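Local coordinates for putative amidohydrolase (Unidentified, PDB 3MKV), which probably hydrolyses dipeptides that end in proline, as a zinc-dependent prolidase of the amidohydrolase superfamily, at residues A[311-314]-A[315-318]; A[259-262]-A[263-266]. All coordinates share one frame; numbering follows the deposited sequence.

Contact 1 (A[311-314]-A[315-318])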
# COMPACT_ATOMS: atom_id res chain seq x y z
N ILE A 311 10.40 43.43 24.37
CA ILE A 311 9.52 43.68 25.51
C ILE A 311 9.13 45.16 25.60
O ILE A 311 7.95 45.50 25.78
CB ILE A 311 10.18 43.25 26.84
CG1 ILE A 311 10.60 41.78 26.79
CG2 ILE A 311 9.24 43.49 28.01
CD1 ILE A 311 9.46 40.82 26.51
N GLU A 312 10.13 46.03 25.47
CA GLU A 312 9.91 47.48 25.49
C GLU A 312 8.96 47.88 24.37
O GLU A 312 8.00 48.62 24.59
CB GLU A 312 11.24 48.21 25.35
CG GLU A 312 12.23 47.97 26.49
CD GLU A 312 13.67 48.28 26.10
OE1 GLU A 312 13.90 48.68 24.94
OE2 GLU A 312 14.57 48.10 26.95
N ILE A 313 9.24 47.38 23.16
CA ILE A 313 8.38 47.58 22.00
C ILE A 313 6.93 47.15 22.25
O ILE A 313 5.99 47.85 21.88
CB ILE A 313 8.93 46.82 20.75
CG1 ILE A 313 10.20 47.50 20.23
CG2 ILE A 313 7.87 46.71 19.64
CD1 ILE A 313 10.84 46.77 19.06
N MET A 314 6.75 46.00 22.90
CA MET A 314 5.40 45.46 23.09
C MET A 314 4.64 46.20 24.16
O MET A 314 3.42 46.38 24.06
CB MET A 314 5.45 43.95 23.39
CG MET A 314 5.61 43.08 22.14
SD MET A 314 5.76 41.31 22.48
CE MET A 314 7.43 41.17 23.11
N LYS A 315 5.35 46.63 25.20
CA LYS A 315 4.73 47.41 26.27
C LYS A 315 4.24 48.76 25.73
O LYS A 315 3.09 49.14 25.91
CB LYS A 315 5.73 47.64 27.40
CG LYS A 315 5.18 48.51 28.52
CD LYS A 315 6.22 48.72 29.60
CE LYS A 315 5.67 49.57 30.75
NZ LYS A 315 6.63 49.63 31.90
N ARG A 316 5.15 49.46 25.06
CA ARG A 316 4.83 50.72 24.41
C ARG A 316 3.56 50.58 23.58
O ARG A 316 2.75 51.49 23.51
CB ARG A 316 6.01 51.13 23.53
CG ARG A 316 5.96 52.56 23.00
CD ARG A 316 7.17 52.81 22.11
NE ARG A 316 8.42 52.56 22.84
CZ ARG A 316 9.48 51.94 22.33
NH1 ARG A 316 9.46 51.47 21.09
NH2 ARG A 316 10.56 51.77 23.08
N ALA A 317 3.41 49.42 22.95
CA ALA A 317 2.25 49.16 22.09
C ALA A 317 1.00 48.76 22.87
O ALA A 317 -0.12 48.77 22.33
CB ALA A 317 2.59 48.11 21.06
N GLY A 318 1.17 48.40 24.14
CA GLY A 318 0.05 47.95 24.96
C GLY A 318 -0.34 46.52 24.63
O GLY A 318 -1.50 46.13 24.73
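Arg316 and Ile313 meet on the last turn of helix 307-317, where the arginine folds back against the preceding turn. CG anti to the backbone N (chi1 -168°) and a bend at chi3 bring its guanidinium there. NH1 rests 4.1 Å from Ile313 CG1, the two side chains slanting across one another. One guanidinium face looks toward the carbonyl of Glu312, whose oxygen sits above it and displaced toward the rim. That approach is a distant one; the oxygen's hydrogen bond is with Arg316 N, 3.0 Å from Glu312 O and nearly straight. The charged end of the arginine is fixed instead by a salt bridge to Asp260 at the start of helix 260-269. Glu312 is likewise engaged with another partner, its OE1 being hydrogen-bonded to His309 one turn earlier.

Lys315 uses its backbone for the contact: Lys315 N lies 2.9 Å from Ile311 O, and CB packs over the same oxygen. From there the side chain runs fully extended away from the turn and ends in a salt bridge with Glu350. Ala317 N marks the fraying of the pattern. It bonds Ile313 O at 3.2 Å in a bent hydrogen bond (138° at the hydrogen), and reaches Met314 O only weakly. The methyl of Ala317 covers these two carbonyls, with CB 3.5 Å from Ile313 O, and joins Ile313 in packing against Ala263.

Gly318 then leaves the helix with a positive phi (77°), and its N donates to Lys315 O at 2.7 Å. The turn as a whole is a Schellman motif, the C-terminal cap of a helix packed beside helix 260-269 in the amidohydrolase TIM-barrel fold.

Contact 2 (A[259-262]-A[263-266])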
# COMPACT_ATOMS: atom_id res chain seq x y z
N ASP A 259 8.24 44.38 15.57
CA ASP A 259 8.49 45.81 15.47
C ASP A 259 7.28 46.62 15.94
O ASP A 259 6.17 46.09 16.02
CB ASP A 259 8.88 46.19 14.04
CG ASP A 259 7.76 45.95 13.05
OD1 ASP A 259 6.66 45.53 13.48
OD2 ASP A 259 7.98 46.19 11.84
N ASP A 260 7.50 47.89 16.24
CA ASP A 260 6.44 48.78 16.70
C ASP A 260 5.15 48.59 15.90
O ASP A 260 4.06 48.47 16.48
CB ASP A 260 6.88 50.24 16.58
CG ASP A 260 8.07 50.55 17.47
OD1 ASP A 260 9.16 50.82 16.93
OD2 ASP A 260 7.91 50.51 18.71
N GLU A 261 5.29 48.56 14.58
CA GLU A 261 4.13 48.49 13.70
C GLU A 261 3.34 47.19 13.87
O GLU A 261 2.10 47.20 13.86
CB GLU A 261 4.56 48.67 12.25
CG GLU A 261 3.40 48.62 11.27
CD GLU A 261 3.85 48.42 9.83
OE1 GLU A 261 3.19 47.64 9.10
OE2 GLU A 261 4.86 49.04 9.42
N THR A 262 4.05 46.08 14.03
CA THR A 262 3.41 44.79 14.22
C THR A 262 2.89 44.69 15.65
O THR A 262 1.83 44.12 15.90
CB THR A 262 4.37 43.63 13.94
OG1 THR A 262 4.99 43.83 12.67
CG2 THR A 262 3.62 42.31 13.92
N ALA A 263 3.66 45.23 16.59
CA ALA A 263 3.24 45.26 17.99
C ALA A 263 1.87 45.90 18.06
O ALA A 263 0.98 45.42 18.77
CB ALA A 263 4.23 46.04 18.84
N ARG A 264 1.70 46.98 17.31
CA ARG A 264 0.44 47.70 17.27
C ARG A 264 -0.69 46.82 16.76
O ARG A 264 -1.76 46.78 17.34
CB ARG A 264 0.55 48.97 16.41
CG ARG A 264 1.10 50.19 17.16
CD ARG A 264 0.71 51.51 16.47
NE ARG A 264 1.34 51.66 15.15
CZ ARG A 264 2.64 51.88 14.97
NH1 ARG A 264 3.46 51.98 16.01
NH2 ARG A 264 3.13 51.99 13.74
N LEU A 265 -0.43 46.10 15.67
CA LEU A 265 -1.44 45.27 15.02
C LEU A 265 -1.93 44.15 15.94
O LEU A 265 -3.13 43.85 16.00
CB LEU A 265 -0.88 44.68 13.73
CG LEU A 265 -1.81 43.75 12.95
CD1 LEU A 265 -2.78 44.55 12.10
CD2 LEU A 265 -0.98 42.80 12.10
N VAL A 266 -0.99 43.52 16.65
CA VAL A 266 -1.34 42.56 17.70
C VAL A 266 -2.27 43.16 18.75
O VAL A 266 -3.32 42.60 19.07
CB VAL A 266 -0.07 42.05 18.41
CG1 VAL A 266 -0.43 41.24 19.64
CG2 VAL A 266 0.77 41.24 17.45
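Arg264 doubles back along the first turn of helix 260-269, touching Asp260 and Glu261 along most of its length. Its CB starts between two carbonyls, 3.5 Å from both Asp260 O and Glu261 O. CG lies anti to the carbonyl carbon (chi1 -85°), which sends the chain back toward the helix start and keeps it against Asp260 O. The bend at chi3 then lays the guanidinium over the backbone. One guanidinium face lies over Glu261 CA, which sits off centre toward the rim, nearest NH2. At the tip the two nitrogens part: NH1 is 3.6 Å from Asp260 O, while NH2 comes to 3.9 Å from Glu261 CB. The Glu261 side chain crosses the arginine at about a right angle and meets NH2 with its CB, while its carboxylate stays apart from the guanidinium. Of the Asp260 side chain, CB is what NH1 meets; the carboxylate forms a salt bridge with Arg316.

In the backbone, Arg264 N bonds Asp260 O, and Ala263 N makes a short, straight bond of 2.7 Å to Asp259 O. Val266 N is held equally directly by Thr262 O, over which its CG2 packs.

The start of the helix is set by Asp259. Its OD1 takes two bonds on the syn side, from Thr262 N at 2.7 Å and Thr262 OG1 at 2.5 Å, arriving from opposite faces of the carboxylate plane. The two bonds should limit the carboxylate's rotation, and the helix end would be expected to stabilise its negative charge. Pro238 of helix 238-246 packs on both residues. Asp259 is thus a classic N-cap, opening the helix of a beta-alpha-beta unit between strands 251-254 and 272-274.

Followed from the N terminus, the chain forms contact 2 first, as it enters helix 260-269 after strand 251-254, and contact 1 some forty residues later, where helix 307-317 ends. Each closes no more than a turn or so of helix, and they come in series, neither nesting nor crossing. One is a helix beginning and the other a helix ending, yet their centres lie only 9 Å apart. A salt bridge joins them, Arg316 NH1 to Asp260 OD2 at 3.0 Å, beside close alanine packing, with Ala317 CB 3.5 Å from Ala263 CB. Together they clamp two helices of the barrel exterior side by side.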